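Local coordinates for protein purine nucleoside phosphorylase YlmD (PDB 6T0Y) that catalyses the zinc-dependent phosphorolysis of adenosine, inosine and S-methyl-5'-thioadenosine and also deaminates adenosine, at residues A[122-127]-A[259-264]; A[126-131]-A[177-182]. All coordinates share one frame; numbering follows the deposited sequence.

Interaction 1: residues A[122-127]-A[259-264]; sequences CFADCV and GTTGRM. With ZN (zinc ion), chain C.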
ATOM      1  N   CYS A 122      -3.191   4.027  -4.108  1.00  6.50           N
ATOM      2  CA  CYS A 122      -2.132   4.830  -4.690  1.00  7.52           C
ATOM      3  C   CYS A 122      -1.066   5.209  -3.673  1.00  6.94           C
ATOM      4  O   CYS A 122      -1.365   5.496  -2.517  1.00  7.61           O
ATOM      5  CB  CYS A 122      -2.705   6.118  -5.274  1.00  9.10           C
ATOM      6  SG  CYS A 122      -3.679   5.856  -6.792  1.00 13.56           S
ATOM      7  N   PHE A 123       0.186   5.247  -4.133  1.00  6.75           N
ATOM      8  CA  PHE A 123       1.346   5.418  -3.276  1.00  7.27           C
ATOM      9  C   PHE A 123       2.454   6.213  -3.949  1.00  6.74           C
ATOM     10  O   PHE A 123       2.708   6.052  -5.137  1.00  7.50           O
ATOM     11  CB  PHE A 123       1.934   4.038  -2.940  1.00  7.36           C
ATOM     12  CG  PHE A 123       1.051   3.256  -2.044  1.00  7.43           C
ATOM     13  CD1 PHE A 123       1.152   3.420  -0.676  1.00  8.06           C
ATOM     14  CD2 PHE A 123       0.041   2.452  -2.547  1.00  8.03           C
ATOM     15  CE1 PHE A 123       0.300   2.775   0.186  1.00  7.99           C
ATOM     16  CE2 PHE A 123      -0.811   1.788  -1.676  1.00  7.99           C
ATOM     17  CZ  PHE A 123      -0.688   1.978  -0.310  1.00  8.30           C
ATOM     18  N   ALA A 124       3.185   6.993  -3.146  1.00  6.65           N
ATOM     19  CA  ALA A 124       4.453   7.603  -3.561  1.00  7.87           C
ATOM     20  C   ALA A 124       5.281   7.977  -2.333  1.00  7.91           C
ATOM     21  O   ALA A 124       5.657   9.142  -2.175  1.00  8.65           O
ATOM     22  CB  ALA A 124       4.236   8.845  -4.409  1.00  9.82           C
ATOM     23  N   ASP A 125       5.485   7.005  -1.444  1.00  7.87           N
ATOM     24  CA  ASP A 125       6.329   7.054  -0.252  1.00  8.57           C
ATOM     25  C   ASP A 125       5.681   6.363   0.947  1.00  9.17           C
ATOM     26  O   ASP A 125       6.365   5.762   1.773  1.00  9.04           O
ATOM     27  CB  ASP A 125       6.666   8.455   0.260  1.00  9.06           C
ATOM     28  CG  ASP A 125       7.789   9.160  -0.495  1.00  9.51           C
ATOM     29  OD1 ASP A 125       7.924  10.380  -0.264  1.00  9.60           O
ATOM     30  OD2 ASP A 125       8.537   8.555  -1.301  1.00  9.74           O
ATOM     31  N   CYS A 126       4.360   6.464   1.085  1.00  8.26           N
ATOM     32  CA  CYS A 126       3.684   5.831   2.201  1.00  8.75           C
ATOM     33  C   CYS A 126       3.729   4.313   2.056  1.00  7.72           C
ATOM     34  O   CYS A 126       3.972   3.777   0.989  1.00  8.41           O
ATOM     35  CB  CYS A 126       2.243   6.336   2.268  1.00 11.53           C
ATOM     36  SG  CYS A 126       2.053   8.067   2.751  1.00 16.56           S
ATOM     37  N   VAL A 127       3.510   3.598   3.157  1.00  8.47           N
ATOM     38  CA  VAL A 127       3.747   2.157   3.151  1.00  8.20           C
ATOM     39  C   VAL A 127       2.539   1.413   2.600  1.00  7.68           C
ATOM     40  O   VAL A 127       1.437   1.526   3.162  1.00  7.96           O
ATOM     41  CB  VAL A 127       4.074   1.626   4.557  1.00  8.55           C
ATOM     42  CG1 VAL A 127       4.304   0.148   4.511  1.00 11.47           C
ATOM     43  CG2 VAL A 127       5.261   2.340   5.145  1.00 10.45           C
ATOM     44  N   GLY A 259       6.762  17.239  -3.647  1.00  9.92           N
ATOM     45  CA  GLY A 259       5.343  17.347  -3.429  1.00  9.71           C
ATOM     46  C   GLY A 259       4.476  17.320  -4.664  1.00  8.36           C
ATOM     47  O   GLY A 259       3.256  17.205  -4.533  1.00 10.56           O
ATOM     48  N   THR A 260       5.043  17.397  -5.856  1.00  8.36           N
ATOM     49  CA  THR A 260       4.250  17.343  -7.079  1.00  9.88           C
ATOM     50  C   THR A 260       4.787  16.189  -7.902  1.00 10.35           C
ATOM     51  O   THR A 260       5.871  16.287  -8.482  1.00 10.41           O
ATOM     52  CB  THR A 260       4.326  18.650  -7.859  1.00 12.45           C
ATOM     53  OG1 THR A 260       3.664  19.679  -7.130  1.00 12.19           O
ATOM     54  CG2 THR A 260       3.602  18.536  -9.175  1.00 15.59           C
ATOM     55  N   THR A 261       4.043  15.092  -7.924  1.00  8.43           N
ATOM     56  CA  THR A 261       4.502  13.874  -8.568  1.00  8.19           C
ATOM     57  C   THR A 261       3.322  12.945  -8.802  1.00  6.98           C
ATOM     58  O   THR A 261       2.199  13.188  -8.359  1.00  8.20           O
ATOM     59  CB  THR A 261       5.648  13.230  -7.763  1.00  8.90           C
ATOM     60  OG1 THR A 261       6.284  12.236  -8.563  1.00 10.87           O
ATOM     61  CG2 THR A 261       5.173  12.638  -6.454  1.00 10.25           C
ATOM     62  N   GLY A 262       3.608  11.882  -9.528  1.00  7.23           N
ATOM     63  CA  GLY A 262       2.649  10.830  -9.767  1.00  8.30           C
ATOM     64  C   GLY A 262       2.448   9.906  -8.578  1.00  6.71           C
ATOM     65  O   GLY A 262       2.993  10.094  -7.492  1.00  6.95           O
ATOM     66  N   ARG A 263       1.642   8.885  -8.807  1.00  6.55           N
ATOM     67  CA  ARG A 263       1.405   7.827  -7.848  1.00  6.18           C
ATOM     68  C   ARG A 263       1.543   6.485  -8.542  1.00  6.69           C
ATOM     69  O   ARG A 263       1.062   6.291  -9.662  1.00  7.49           O
ATOM     70  CB  ARG A 263       0.016   7.899  -7.263  1.00  6.83           C
ATOM     71  CG  ARG A 263      -0.230   9.152  -6.458  1.00  7.94           C
ATOM     72  CD  ARG A 263       0.558   9.204  -5.191  1.00  9.64           C
ATOM     73  NE  ARG A 263       0.247  10.392  -4.415  1.00 11.09           N
ATOM     74  CZ  ARG A 263       0.884  11.543  -4.520  1.00 11.96           C
ATOM     75  NH1 ARG A 263       1.879  11.719  -5.362  1.00 13.50           N
ATOM     76  NH2 ARG A 263       0.530  12.544  -3.747  1.00 14.36           N
ATOM     77  N   MET A 264       2.196   5.556  -7.867  1.00  6.62           N
ATOM     78  CA  MET A 264       2.124   4.154  -8.234  1.00  6.64           C
ATOM     79  C   MET A 264       0.824   3.570  -7.696  1.00  6.94           C
ATOM     80  O   MET A 264       0.249   4.073  -6.739  1.00  7.93           O
ATOM     81  CB  MET A 264       3.288   3.380  -7.618  1.00  7.52           C
ATOM     82  CG  MET A 264       4.646   3.791  -8.107  1.00  7.51           C
ATOM     83  SD  MET A 264       5.431   5.164  -7.252  1.00  7.94           S
ATOM     84  CE  MET A 264       5.791   4.481  -5.625  1.00  9.23           C
TER
HETATM   85 ZN    ZN C 302      -0.210   8.548   1.668  0.64 23.14          ZN
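Phe123 O takes the N-H of Met264 at 2.8 Å, and two carbon groups crowd the same oxygen: CA of Arg263 and the folded thioether of Met264, whose CE comes to 3.5 Å from Phe123 O. The return bond, Phe123 N to Met264 O at 2.9 Å, completes an antiparallel hydrogen-bonded pair where strand 118-123 ends and strand 264-269 begins. Cys122 adds a CA-H...O contact to Met264 O. Met264 is bent at both chi2 (86°) and chi3 (68°), which curls its methyl back over the strand end to CA of Ala124.

The Arg263 side chain runs along the other side of this junction. Its CB lies 3.8 Å from Cys122 CB, and the bend at chi2 (-68°) carries CD to Ala124 CB. At the tip of the side chain, NH1 donates to Gly262 O at 2.9 Å; the oxygen lies in the guanidinium plane, but NH1 stands above the carbonyl plane, off the lone pairs. That bond restrains the rotation of the head group.

Past Ala124 the chain turns to Cys126, whose SG binds the catalytic zinc together with His81 and His143; the Phe123 ring meets His143. Since Arg263 binds inosine, the paired backbones tie a substrate-binding residue to the loop carrying a zinc ligand.

Interaction 2: residues A[126-131]-A[177-182]; sequences CVPIYF and GPAIGP. With ZN (zinc ion), chain C.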
ATOM      1  N   CYS A 126       4.360   6.464   1.085  1.00  8.26           N
ATOM      2  CA  CYS A 126       3.684   5.831   2.201  1.00  8.75           C
ATOM      3  C   CYS A 126       3.729   4.313   2.056  1.00  7.72           C
ATOM      4  O   CYS A 126       3.972   3.777   0.989  1.00  8.41           O
ATOM      5  CB  CYS A 126       2.243   6.336   2.268  1.00 11.53           C
ATOM      6  SG  CYS A 126       2.053   8.067   2.751  1.00 16.56           S
ATOM      7  N   VAL A 127       3.510   3.598   3.157  1.00  8.47           N
ATOM      8  CA  VAL A 127       3.747   2.157   3.151  1.00  8.20           C
ATOM      9  C   VAL A 127       2.539   1.413   2.600  1.00  7.68           C
ATOM     10  O   VAL A 127       1.437   1.526   3.162  1.00  7.96           O
ATOM     11  CB  VAL A 127       4.074   1.626   4.557  1.00  8.55           C
ATOM     12  CG1 VAL A 127       4.304   0.148   4.511  1.00 11.47           C
ATOM     13  CG2 VAL A 127       5.261   2.340   5.145  1.00 10.45           C
ATOM     14  N   PRO A 128       2.708   0.622   1.541  1.00  7.23           N
ATOM     15  CA  PRO A 128       1.635  -0.268   1.108  1.00  7.98           C
ATOM     16  C   PRO A 128       1.733  -1.585   1.856  1.00  7.58           C
ATOM     17  O   PRO A 128       2.776  -2.241   1.840  1.00  8.91           O
ATOM     18  CB  PRO A 128       1.914  -0.437  -0.381  1.00  8.82           C
ATOM     19  CG  PRO A 128       3.380  -0.251  -0.523  1.00  9.35           C
ATOM     20  CD  PRO A 128       3.883   0.521   0.655  1.00  8.11           C
ATOM     21  N   ILE A 129       0.644  -1.992   2.493  1.00  6.99           N
ATOM     22  CA  ILE A 129       0.629  -3.218   3.267  1.00  7.66           C
ATOM     23  C   ILE A 129      -0.362  -4.160   2.623  1.00  6.60           C
ATOM     24  O   ILE A 129      -1.561  -3.879   2.598  1.00  7.19           O
ATOM     25  CB  ILE A 129       0.265  -2.994   4.733  1.00  9.09           C
ATOM     26  CG1 ILE A 129       1.111  -1.868   5.313  1.00 11.08           C
ATOM     27  CG2 ILE A 129       0.473  -4.269   5.509  1.00  9.57           C
ATOM     28  CD1 ILE A 129       0.705  -1.457   6.688  1.00 14.99           C
ATOM     29  N   TYR A 130       0.143  -5.276   2.121  1.00  6.56           N
ATOM     30  CA  TYR A 130      -0.660  -6.269   1.444  1.00  6.68           C
ATOM     31  C   TYR A 130      -0.922  -7.417   2.403  1.00  6.57           C
ATOM     32  O   TYR A 130      -0.007  -7.885   3.073  1.00  7.85           O
ATOM     33  CB  TYR A 130       0.095  -6.840   0.247  1.00  7.68           C
ATOM     34  CG  TYR A 130       0.544  -5.859  -0.815  1.00  7.19           C
ATOM     35  CD1 TYR A 130       1.615  -5.002  -0.609  1.00  7.01           C
ATOM     36  CD2 TYR A 130      -0.061  -5.835  -2.060  1.00  7.59           C
ATOM     37  CE1 TYR A 130       2.056  -4.140  -1.605  1.00  7.61           C
ATOM     38  CE2 TYR A 130       0.380  -4.974  -3.056  1.00  7.31           C
ATOM     39  CZ  TYR A 130       1.453  -4.139  -2.815  1.00  7.34           C
ATOM     40  OH  TYR A 130       1.928  -3.294  -3.788  1.00  8.50           O
ATOM     41  N   PHE A 131      -2.166  -7.895   2.431  1.00  7.32           N
ATOM     42  CA  PHE A 131      -2.570  -8.962   3.330  1.00  7.56           C
ATOM     43  C   PHE A 131      -3.199 -10.103   2.532  1.00  7.50           C
ATOM     44  O   PHE A 131      -3.956  -9.871   1.591  1.00  7.56           O
ATOM     45  CB  PHE A 131      -3.651  -8.472   4.308  1.00  8.57           C
ATOM     46  CG  PHE A 131      -3.238  -7.367   5.232  1.00  7.65           C
ATOM     47  CD1 PHE A 131      -3.219  -6.043   4.809  1.00  8.64           C
ATOM     48  CD2 PHE A 131      -2.956  -7.636   6.546  1.00  8.79           C
ATOM     49  CE1 PHE A 131      -2.892  -5.025   5.694  1.00  8.93           C
ATOM     50  CE2 PHE A 131      -2.645  -6.625   7.414  1.00  9.76           C
ATOM     51  CZ  PHE A 131      -2.596  -5.325   6.987  1.00  9.89           C
ATOM     52  N   GLY A 177       5.380  -3.321   1.161  1.00  9.35           N
ATOM     53  CA  GLY A 177       5.969  -2.979  -0.114  1.00 10.51           C
ATOM     54  C   GLY A 177       6.873  -1.764  -0.098  1.00 10.15           C
ATOM     55  O   GLY A 177       7.150  -1.168   0.945  1.00 10.12           O
ATOM     56  N   PRO A 178       7.360  -1.396  -1.282  1.00  9.46           N
ATOM     57  CA  PRO A 178       8.260  -0.240  -1.410  1.00  9.34           C
ATOM     58  C   PRO A 178       7.653   1.021  -0.826  1.00  8.99           C
ATOM     59  O   PRO A 178       6.485   1.336  -1.045  1.00  9.29           O
ATOM     60  CB  PRO A 178       8.457  -0.125  -2.921  1.00  9.83           C
ATOM     61  CG  PRO A 178       8.298  -1.537  -3.398  1.00 10.80           C
ATOM     62  CD  PRO A 178       7.185  -2.085  -2.571  1.00 10.39           C
ATOM     63  N   ALA A 179       8.478   1.769  -0.106  1.00  8.96           N
ATOM     64  CA  ALA A 179       8.042   2.940   0.632  1.00  9.42           C
ATOM     65  C   ALA A 179       9.300   3.718   0.977  1.00  9.57           C
ATOM     66  O   ALA A 179      10.418   3.259   0.745  1.00 11.12           O
ATOM     67  CB  ALA A 179       7.269   2.519   1.883  1.00  9.32           C
ATOM     68  N   ILE A 180       9.120   4.910   1.533  1.00  8.83           N
ATOM     69  CA  ILE A 180      10.295   5.711   1.854  1.00  9.93           C
ATOM     70  C   ILE A 180      11.002   5.103   3.057  1.00 11.80           C
ATOM     71  O   ILE A 180      10.370   4.709   4.042  1.00 13.33           O
ATOM     72  CB  ILE A 180       9.922   7.188   2.045  1.00 10.16           C
ATOM     73  CG1 ILE A 180      11.201   8.041   2.093  1.00 12.27           C
ATOM     74  CG2 ILE A 180       9.060   7.378   3.271  1.00 11.74           C
ATOM     75  CD1 ILE A 180      10.966   9.490   1.949  1.00 14.31           C
ATOM     76  N   GLY A 181      12.314   4.990   2.960  1.00 12.20           N
ATOM     77  CA  GLY A 181      13.111   4.395   4.009  1.00 14.20           C
ATOM     78  C   GLY A 181      13.701   5.413   4.961  1.00 14.27           C
ATOM     79  O   GLY A 181      13.625   6.623   4.738  1.00 13.84           O
ATOM     80  N   PRO A 182      14.293   4.926   6.058  1.00 14.14           N
ATOM     81  CA  PRO A 182      14.904   5.840   7.034  1.00 15.87           C
ATOM     82  C   PRO A 182      16.121   6.533   6.482  1.00 17.89           C
ATOM     83  O   PRO A 182      16.557   7.541   7.048  1.00 21.37           O
ATOM     84  CB  PRO A 182      15.261   4.921   8.216  1.00 17.29           C
ATOM     85  CG  PRO A 182      15.417   3.564   7.612  1.00 16.61           C
ATOM     86  CD  PRO A 182      14.429   3.515   6.458  1.00 16.27           C
TER
HETATM   87 ZN    ZN C 302      -0.210   8.548   1.668  0.64 23.14          ZN
HETATM   88  O   HOH W   1       5.209   4.065  -1.383  1.00  8.06           O
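The Tyr130 ring presents an edge to Gly177: CE1 lies 4.3 Å from Gly177 CA, which sits near the ring plane. The same ring meets Phe6 with the two planes inclined at about 45°, and its hydroxyl bonds to Gly27 O. The puckered ring of Pro128 comes up against the backbone of Gly177 and Pro178, with CD 3.2 Å from Pro178 O and CG also close to that oxygen. Gly177, without a side chain, packs its CA directly against both the Pro128 ring, 3.8 Å from CG, and the Tyr130 edge.

One direct hydrogen bond joins the two segments, Gly177 N to Pro128 O at 2.9 Å, almost straight at the hydrogen (177°). It extends the antiparallel pairing of strand 127-133 with strand 173-176, inner neighbours in a mixed six-stranded sheet, just past the end of the second strand. On its other side strand 127-133 pairs with strand 138-144, the strand that supplies the zinc ligand His143.

Farther along, the direct bonding gives way to water. A single molecule donates to both Cys126 O, at 2.7 Å, and Pro178 O, at 3.0 Å, bridging two carbonyls that could not bond each other. Beside it the methyl of Ala179 packs on the start of the strand, 3.6 Å from Cys126 O. With chi1 of Val127 at 180°, its CG2 branch lies beside the backbone N and opposite the carbonyl carbon, which turns it to Ala179 CB at 3.8 Å. The Cys126 side chain leaves in the other direction, its CB pointing away from 177-182 and its SG bound to the zinc.

Overall arrangement
Both interactions are buried, and both start from the same piece of chain, sharing Cys126 and Val127. Interaction 1 fastens its incoming end to strand 264-269 in one six-stranded sheet; interaction 2 fastens its outgoing end beside strand 173-176 in the other, so the zinc-bearing turn is held between two sheets. Their chemistry differs accordingly: a reciprocal backbone pair flanked by long Arg263 and Met264 side chains in the first, a single backbone bond, a bridging water and small or cyclic residues in the second. They also touch directly, through a probable hydrogen bond from Ile180 N to Asp125 O and through Phe123 packing on Pro128.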